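Local coordinates for peptidase M14 domain-containing protein (PDB 2QVP), which probably acts as a zinc-dependent metallohydrolase of the peptidase M14 family, with a carboxypeptidase-like catalytic domain, at residues Y28-I33 with G84-L89. Sequence-based numbering, arbitrary orientation.
Sequences YSLLAI and GLLHFL
Leu30 packs on Leu86 and Leu31 on Leu89 in a small leucine cluster between two nearly parallel helices. The setting is the alpha/beta fold of the M14 peptidases, a mixed beta-sheet with helices packed against it. Segment 28-33 belongs to helix 24-38, and segment 84-89 to helix 80-91. The axes of the two segments come within 10.1 Å, and their N-to-C directions differ by 25°. No hydrogen bond links the two segments; leucine side chains make the main contacts.

Leu30 points toward the second helix and meets Leu86 at about a right angle. Leu30 CB carries the contact, 3.7 Å from Leu86 CD1 and 3.9 Å from Leu86 CD2. Both methyls of Leu86 therefore rest on the base of Leu30. The CG of Leu86 is anti to its own backbone N (chi1 -155°), which carries the fork of methyls across to helix 24-38. Phe17 touches both leucines, and Phe27 also packs on Leu86. Replacing Leu86 with an alanine would probably open a gap beside Leu30 and leave Phe17 and Phe27 without part of their apolar support.

Leu31 is the next residue, and its CA lies 6.3 Å from that of Leu86. Its CB does not point at the second helix, but with CG anti to the backbone N (chi1 -177°) the branch reaches across, and CD1 approaches Leu89. Pro106, in the loop after strand 101-105, touches both Leu31 and Leu85. Further along helix 24-38, Glu34 and Leu38 also pack on Leu89, extending the seam toward the C-terminal end of helix 24-38. Leu89 approaches Leu31 at a slant, and the two meet methyl to methyl, with Leu31 CD1 4.0 Å from Leu89 CD1.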
ATOM      1  N   TYR A  28      13.161   6.095  -7.456  1.00  7.40           N
ATOM      2  CA  TYR A  28      12.621   6.185  -8.808  1.00  7.81           C
ATOM      3  C   TYR A  28      13.532   5.530  -9.828  1.00  6.63           C
ATOM      4  O   TYR A  28      13.036   4.934 -10.748  1.00  7.08           O
ATOM      5  CB  TYR A  28      12.339   7.626  -9.216  1.00 10.58           C
ATOM      6  CG  TYR A  28      11.129   8.274  -8.578  1.00  9.79           C
ATOM      7  CD1 TYR A  28       9.861   7.716  -8.724  1.00 13.48           C
ATOM      8  CD2 TYR A  28      11.228   9.523  -7.961  1.00 16.30           C
ATOM      9  CE1 TYR A  28       8.736   8.357  -8.224  1.00 18.94           C
ATOM     10  CE2 TYR A  28      10.114  10.164  -7.450  1.00 17.87           C
ATOM     11  CZ  TYR A  28       8.873   9.577  -7.583  1.00 19.85           C
ATOM     12  OH  TYR A  28       7.760  10.206  -7.095  1.00 18.63           O
ATOM     13  N   SER A  29      14.848   5.608  -9.653  1.00  7.76           N
ATOM     14  CA  SER A  29      15.772   4.889 -10.554  1.00  9.19           C
ATOM     15  C   SER A  29      15.549   3.376 -10.566  1.00  9.75           C
ATOM     16  O   SER A  29      15.416   2.756 -11.642  1.00  7.49           O
ATOM     17  CB  SER A  29      17.202   5.160 -10.148  1.00 13.21           C
ATOM     18  OG  SER A  29      17.498   6.504 -10.452  1.00 19.77           O
ATOM     19  N   LEU A  30      15.454   2.793  -9.367  1.00  9.12           N
ATOM     20  CA  LEU A  30      15.264   1.356  -9.242  1.00 10.76           C
ATOM     21  C   LEU A  30      13.851   0.918  -9.648  1.00  8.96           C
ATOM     22  O   LEU A  30      13.682  -0.179 -10.175  1.00 11.34           O
ATOM     23  CB  LEU A  30      15.623   0.863  -7.836  1.00 10.55           C
ATOM     24  CG  LEU A  30      17.066   1.136  -7.407  1.00  7.76           C
ATOM     25  CD1 LEU A  30      17.272   0.759  -5.924  1.00  8.64           C
ATOM     26  CD2 LEU A  30      18.107   0.478  -8.316  1.00  7.75           C
ATOM     27  N   LEU A  31      12.873   1.777  -9.424  1.00  8.93           N
ATOM     28  CA  LEU A  31      11.511   1.522  -9.806  1.00 10.01           C
ATOM     29  C   LEU A  31      11.426   1.492 -11.334  1.00 10.63           C
ATOM     30  O   LEU A  31      10.700   0.670 -11.864  1.00  9.67           O
ATOM     31  CB  LEU A  31      10.581   2.591  -9.242  1.00 10.86           C
ATOM     32  CG  LEU A  31       9.069   2.417  -9.517  1.00 10.74           C
ATOM     33  CD1 LEU A  31       8.508   1.118  -8.868  1.00 13.17           C
ATOM     34  CD2 LEU A  31       8.331   3.583  -9.024  1.00  6.65           C
ATOM     35  N   ALA A  32      12.148   2.396 -12.019  1.00  9.81           N
ATOM     36  CA  ALA A  32      12.176   2.422 -13.483  1.00  9.06           C
ATOM     37  C   ALA A  32      12.770   1.128 -14.054  1.00  7.99           C
ATOM     38  O   ALA A  32      12.282   0.627 -15.071  1.00  5.05           O
ATOM     39  CB  ALA A  32      12.960   3.647 -14.017  1.00  9.09           C
ATOM     40  N   ILE A  33      13.836   0.628 -13.425  1.00  5.68           N
ATOM     41  CA  ILE A  33      14.475  -0.625 -13.802  1.00  6.51           C
ATOM     42  C   ILE A  33      13.471  -1.756 -13.748  1.00  6.52           C
ATOM     43  O   ILE A  33      13.393  -2.553 -14.671  1.00  7.56           O
ATOM     44  CB  ILE A  33      15.689  -0.985 -12.879  1.00  5.86           C
ATOM     45  CG1 ILE A  33      16.879  -0.031 -13.133  1.00  3.56           C
ATOM     46  CG2 ILE A  33      16.115  -2.466 -13.086  1.00  2.00           C
ATOM     47  CD1 ILE A  33      17.975  -0.027 -12.048  1.00  2.84           C
ATOM     48  N   GLY A  84       9.667  -1.875   0.166  1.00 12.03           N
ATOM     49  CA  GLY A  84       9.178  -3.237   0.148  1.00 10.29           C
ATOM     50  C   GLY A  84       8.547  -3.570  -1.188  1.00 11.99           C
ATOM     51  O   GLY A  84       8.724  -4.690  -1.709  1.00 11.45           O
ATOM     52  N   LEU A  85       7.794  -2.622  -1.751  1.00 12.66           N
ATOM     53  CA  LEU A  85       7.176  -2.845  -3.054  1.00 12.14           C
ATOM     54  C   LEU A  85       8.231  -3.007  -4.114  1.00 13.91           C
ATOM     55  O   LEU A  85       8.110  -3.857  -4.997  1.00 16.15           O
ATOM     56  CB  LEU A  85       6.280  -1.704  -3.429  1.00 13.52           C
ATOM     57  CG  LEU A  85       5.451  -2.056  -4.677  1.00 21.94           C
ATOM     58  CD1 LEU A  85       3.978  -2.083  -4.305  1.00 34.12           C
ATOM     59  CD2 LEU A  85       5.746  -1.018  -5.708  1.00 16.86           C
ATOM     60  N   LEU A  86       9.273  -2.188  -4.022  1.00 12.83           N
ATOM     61  CA  LEU A  86      10.396  -2.280  -4.929  1.00 15.97           C
ATOM     62  C   LEU A  86      11.017  -3.674  -4.792  1.00 14.14           C
ATOM     63  O   LEU A  86      11.310  -4.323  -5.801  1.00 10.16           O
ATOM     64  CB  LEU A  86      11.399  -1.156  -4.626  1.00 16.89           C
ATOM     65  CG  LEU A  86      12.339  -0.625  -5.671  1.00 21.70           C
ATOM     66  CD1 LEU A  86      13.232   0.440  -4.998  1.00 11.15           C
ATOM     67  CD2 LEU A  86      13.163  -1.702  -6.296  1.00 32.85           C
ATOM     68  N   HIS A  87      11.187  -4.146  -3.551  1.00 12.08           N
ATOM     69  CA  HIS A  87      11.747  -5.485  -3.307  1.00 11.58           C
ATOM     70  C   HIS A  87      10.835  -6.614  -3.863  1.00 11.83           C
ATOM     71  O   HIS A  87      11.323  -7.595  -4.469  1.00  7.72           O
ATOM     72  CB  HIS A  87      12.091  -5.678  -1.813  1.00  8.94           C
ATOM     73  CG  HIS A  87      12.697  -7.008  -1.512  1.00 15.26           C
ATOM     74  ND1 HIS A  87      13.993  -7.328  -1.851  1.00 22.03           N
ATOM     75  CD2 HIS A  87      12.173  -8.121  -0.936  1.00 17.49           C
ATOM     76  CE1 HIS A  87      14.241  -8.580  -1.501  1.00 17.11           C
ATOM     77  NE2 HIS A  87      13.154  -9.082  -0.950  1.00 21.59           N
ATOM     78  N   PHE A  88       9.530  -6.463  -3.659  1.00 10.48           N
ATOM     79  CA  PHE A  88       8.499  -7.387  -4.182  1.00 11.35           C
ATOM     80  C   PHE A  88       8.636  -7.524  -5.699  1.00 11.83           C
ATOM     81  O   PHE A  88       8.739  -8.639  -6.218  1.00 10.47           O
ATOM     82  CB  PHE A  88       7.081  -6.901  -3.748  1.00 12.39           C
ATOM     83  CG  PHE A  88       5.910  -7.518  -4.521  1.00 12.95           C
ATOM     84  CD1 PHE A  88       5.489  -8.811  -4.271  1.00 12.06           C
ATOM     85  CD2 PHE A  88       5.190  -6.746  -5.449  1.00 18.03           C
ATOM     86  CE1 PHE A  88       4.417  -9.357  -4.973  1.00 16.81           C
ATOM     87  CE2 PHE A  88       4.119  -7.286  -6.155  1.00 16.89           C
ATOM     88  CZ  PHE A  88       3.735  -8.587  -5.911  1.00 13.24           C
ATOM     89  N   LEU A  89       8.675  -6.393  -6.400  1.00 14.62           N
ATOM     90  CA  LEU A  89       8.774  -6.386  -7.877  1.00 16.76           C
ATOM     91  C   LEU A  89      10.027  -7.038  -8.407  1.00 17.19           C
ATOM     92  O   LEU A  89       9.983  -7.755  -9.421  1.00 14.67           O
ATOM     93  CB  LEU A  89       8.714  -4.949  -8.433  1.00 19.21           C
ATOM     94  CG  LEU A  89       7.416  -4.151  -8.314  1.00 17.62           C
ATOM     95  CD1 LEU A  89       7.618  -2.762  -8.887  1.00 16.40           C
ATOM     96  CD2 LEU A  89       6.276  -4.889  -9.017  1.00 15.32           C
TER